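Local coordinates for protein ochratoxinase (Aspergillus niger, PDB 4C65) that hydrolyses the amide bond of the mycotoxin ochratoxin A as a zinc-dependent carboxypeptidase that prefers C-terminal aromatic residues such as phenylalanine, at residues R190-Q195 with K229-E234. Residues are numbered along the deposited sequence; the frame is centred on the assembly and turned at random.
Sequences RAVRLQ and KVIVEE
Arg193 takes hold of the Glu234 carboxylate side-on, one nitrogen to each oxygen. Its NE donates to Glu234 OE1 at 2.9 Å along a nearly straight N-H···O path (165°), and this acceptor sits at the guanidinium edge, almost in its plane. The second bond, from Arg193 NH2 to Glu234 OE2 at 3.0 Å, is more bent. The two flat groups are turned 61° against each other, and NE accordingly meets OE1 from above the carboxylate plane. An extended chain from CG to NE carries the arginine across, whereas Glu234 is bent at chi2, which folds its carboxylate back toward the arginine. Beside this salt bridge Val192 points toward helix 225-237, where the CA atoms of Val192 and Ile231 lie 6.4 Å apart. The two methyls of this valine divide the work: Val192 CG1, set anti to the backbone N, lies 3.6 Å from Glu234 CB, while Val192 CG2 packs 3.7 Å from Ile231 CG2.

Further charges surround the buried ion pair. Glu234 OE2 also meets Arg237 and Arg189, three arginines thus sharing one carboxylate, which would be expected to keep it ionised. Arg193 in turn reaches Asp183 and Glu227 of a second subunit, so the network runs on into the octamer interface. On the apolar side, Val192 and Ile231 both rest on Ile203, and Ile231 also touches Val205; these residues lie on strand 203-206, which carries the zinc ligand Lys204. Helices 185-198 and 225-237 run roughly parallel, their local axes 9.3 Å apart and inclined by 31°. Strand 203-206 lies between them in sequence and packs against both, the arrangement of neighbouring outer helices around the twisted TIM barrel of an amidohydrolase.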
ATOM      1  N   ARG A 190      12.091  -5.741  16.714  1.00 13.36           N
ATOM      2  CA  ARG A 190      12.328  -6.085  15.317  1.00 13.21           C
ATOM      3  C   ARG A 190      13.618  -5.449  14.806  1.00 12.74           C
ATOM      4  O   ARG A 190      14.396  -6.105  14.102  1.00 12.83           O
ATOM      5  CB  ARG A 190      11.138  -5.742  14.423  1.00 13.30           C
ATOM      6  CG  ARG A 190      11.479  -5.993  12.947  1.00 13.36           C
ATOM      7  CD  ARG A 190      10.359  -6.602  12.129  1.00 13.36           C
ATOM      8  NE  ARG A 190       9.133  -5.834  12.220  1.00 13.42           N
ATOM      9  CZ  ARG A 190       7.967  -6.299  12.645  1.00 13.86           C
ATOM     10  NH1 ARG A 190       7.811  -7.543  13.056  1.00 14.08           N
ATOM     11  NH2 ARG A 190       6.932  -5.488  12.683  1.00 14.28           N
ATOM     12  N   ALA A 191      13.872  -4.205  15.202  1.00 12.60           N
ATOM     13  CA  ALA A 191      15.053  -3.506  14.764  1.00 12.52           C
ATOM     14  C   ALA A 191      16.315  -4.282  15.050  1.00 12.25           C
ATOM     15  O   ALA A 191      17.153  -4.441  14.160  1.00 12.14           O
ATOM     16  CB  ALA A 191      15.136  -2.130  15.395  1.00 12.85           C
ATOM     17  N   VAL A 192      16.468  -4.757  16.289  1.00 12.44           N
ATOM     18  CA  VAL A 192      17.646  -5.542  16.648  1.00 12.15           C
ATOM     19  C   VAL A 192      17.667  -6.839  15.824  1.00 11.93           C
ATOM     20  O   VAL A 192      18.694  -7.211  15.256  1.00 11.57           O
ATOM     21  CB  VAL A 192      17.670  -5.880  18.144  1.00 12.43           C
ATOM     22  CG1 VAL A 192      18.829  -6.825  18.457  1.00 12.51           C
ATOM     23  CG2 VAL A 192      17.814  -4.622  18.973  1.00 12.59           C
ATOM     24  N   ARG A 193      16.517  -7.512  15.750  1.00 11.99           N
ATOM     25  CA  ARG A 193      16.427  -8.788  15.058  1.00 12.15           C
ATOM     26  C   ARG A 193      16.773  -8.658  13.572  1.00 11.93           C
ATOM     27  O   ARG A 193      17.432  -9.522  13.013  1.00 12.06           O
ATOM     28  CB  ARG A 193      15.046  -9.380  15.247  1.00 12.44           C
ATOM     29  CG  ARG A 193      14.804  -9.846  16.669  1.00 12.71           C
ATOM     30  CD  ARG A 193      13.327 -10.086  16.970  1.00 13.07           C
ATOM     31  NE  ARG A 193      13.140 -10.350  18.400  1.00 13.33           N
ATOM     32  CZ  ARG A 193      12.003 -10.743  18.961  1.00 13.51           C
ATOM     33  NH1 ARG A 193      10.934 -10.962  18.240  1.00 13.63           N
ATOM     34  NH2 ARG A 193      11.965 -10.961  20.255  1.00 13.96           N
ATOM     35  N   LEU A 194      16.387  -7.557  12.945  1.00 11.82           N
ATOM     36  CA  LEU A 194      16.712  -7.357  11.541  1.00 11.67           C
ATOM     37  C   LEU A 194      18.219  -7.212  11.308  1.00 11.68           C
ATOM     38  O   LEU A 194      18.725  -7.568  10.242  1.00 11.38           O
ATOM     39  CB  LEU A 194      16.001  -6.137  10.999  1.00 11.73           C
ATOM     40  CG  LEU A 194      14.508  -6.257  10.701  1.00 11.94           C
ATOM     41  CD1 LEU A 194      13.913  -4.873  10.515  1.00 12.00           C
ATOM     42  CD2 LEU A 194      14.260  -7.085   9.455  1.00 11.97           C
ATOM     43  N   GLN A 195      18.965  -6.717  12.292  1.00 11.97           N
ATOM     44  CA  GLN A 195      20.416  -6.642  12.121  1.00 12.08           C
ATOM     45  C   GLN A 195      21.029  -8.016  12.300  1.00 12.39           C
ATOM     46  O   GLN A 195      21.888  -8.430  11.511  1.00 12.74           O
ATOM     47  CB  GLN A 195      21.044  -5.645  13.093  1.00 12.07           C
ATOM     48  CG  GLN A 195      20.393  -4.275  13.099  1.00 11.98           C
ATOM     49  CD  GLN A 195      19.844  -3.862  11.745  1.00 11.89           C
ATOM     50  OE1 GLN A 195      20.543  -3.896  10.732  1.00 11.51           O
ATOM     51  NE2 GLN A 195      18.593  -3.373  11.743  1.00 12.03           N
ATOM     52  N   LYS A 229      16.748  -0.956  27.254  1.00 20.11           N
ATOM     53  CA  LYS A 229      16.845  -2.221  27.963  1.00 20.61           C
ATOM     54  C   LYS A 229      16.451  -3.387  27.052  1.00 19.79           C
ATOM     55  O   LYS A 229      17.103  -4.416  27.042  1.00 19.08           O
ATOM     56  CB  LYS A 229      15.959  -2.181  29.208  1.00 22.61           C
ATOM     57  CG  LYS A 229      15.966  -3.441  30.049  1.00 24.24           C
ATOM     58  CD  LYS A 229      15.111  -3.226  31.286  1.00 26.90           C
ATOM     59  CE  LYS A 229      15.077  -4.449  32.211  1.00 28.93           C
ATOM     60  NZ  LYS A 229      13.765  -5.193  32.157  1.00 30.57           N
ATOM     61  N   VAL A 230      15.342  -3.230  26.339  1.00 19.73           N
ATOM     62  CA  VAL A 230      14.890  -4.237  25.388  1.00 19.40           C
ATOM     63  C   VAL A 230      15.936  -4.475  24.296  1.00 18.05           C
ATOM     64  O   VAL A 230      16.304  -5.606  24.025  1.00 17.69           O
ATOM     65  CB  VAL A 230      13.515  -3.861  24.792  1.00 19.95           C
ATOM     66  CG1 VAL A 230      13.186  -4.677  23.560  1.00 19.68           C
ATOM     67  CG2 VAL A 230      12.447  -4.045  25.850  1.00 21.20           C
ATOM     68  N   ILE A 231      16.467  -3.407  23.724  1.00 17.34           N
ATOM     69  CA  ILE A 231      17.546  -3.545  22.774  1.00 16.27           C
ATOM     70  C   ILE A 231      18.716  -4.370  23.328  1.00 15.88           C
ATOM     71  O   ILE A 231      19.213  -5.287  22.656  1.00 15.67           O
ATOM     72  CB  ILE A 231      18.055  -2.183  22.284  1.00 15.83           C
ATOM     73  CG1 ILE A 231      17.003  -1.561  21.367  1.00 16.21           C
ATOM     74  CG2 ILE A 231      19.350  -2.346  21.505  1.00 14.94           C
ATOM     75  CD1 ILE A 231      17.193  -0.083  21.140  1.00 16.31           C
ATOM     76  N   VAL A 232      19.172  -4.049  24.531  1.00 15.93           N
ATOM     77  CA  VAL A 232      20.268  -4.797  25.168  1.00 15.62           C
ATOM     78  C   VAL A 232      19.897  -6.272  25.374  1.00 15.95           C
ATOM     79  O   VAL A 232      20.709  -7.159  25.119  1.00 15.78           O
ATOM     80  CB  VAL A 232      20.717  -4.123  26.491  1.00 16.05           C
ATOM     81  CG1 VAL A 232      21.630  -5.043  27.303  1.00 16.18           C
ATOM     82  CG2 VAL A 232      21.427  -2.817  26.182  1.00 15.64           C
ATOM     83  N   GLU A 233      18.672  -6.528  25.827  1.00 16.90           N
ATOM     84  CA  GLU A 233      18.178  -7.892  26.048  1.00 17.60           C
ATOM     85  C   GLU A 233      18.102  -8.683  24.744  1.00 17.22           C
ATOM     86  O   GLU A 233      18.437  -9.864  24.700  1.00 17.08           O
ATOM     87  CB  GLU A 233      16.808  -7.864  26.717  1.00 18.53           C
ATOM     88  CG  GLU A 233      16.865  -7.457  28.172  1.00 19.29           C
ATOM     89  CD  GLU A 233      15.494  -7.074  28.732  1.00 20.43           C
ATOM     90  OE1 GLU A 233      14.538  -6.931  27.922  1.00 20.57           O
ATOM     91  OE2 GLU A 233      15.379  -6.920  29.973  1.00 21.25           O
ATOM     92  N   GLU A 234      17.612  -8.034  23.696  1.00 17.17           N
ATOM     93  CA  GLU A 234      17.545  -8.665  22.381  1.00 16.85           C
ATOM     94  C   GLU A 234      18.938  -9.035  21.901  1.00 16.10           C
ATOM     95  O   GLU A 234      19.137 -10.146  21.448  1.00 16.48           O
ATOM     96  CB  GLU A 234      16.880  -7.750  21.364  1.00 16.73           C
ATOM     97  CG  GLU A 234      15.377  -7.652  21.521  1.00 17.72           C
ATOM     98  CD  GLU A 234      14.684  -8.962  21.315  1.00 18.24           C
ATOM     99  OE1 GLU A 234      15.117  -9.704  20.411  1.00 18.29           O
ATOM    100  OE2 GLU A 234      13.704  -9.243  22.041  1.00 19.20           O
TER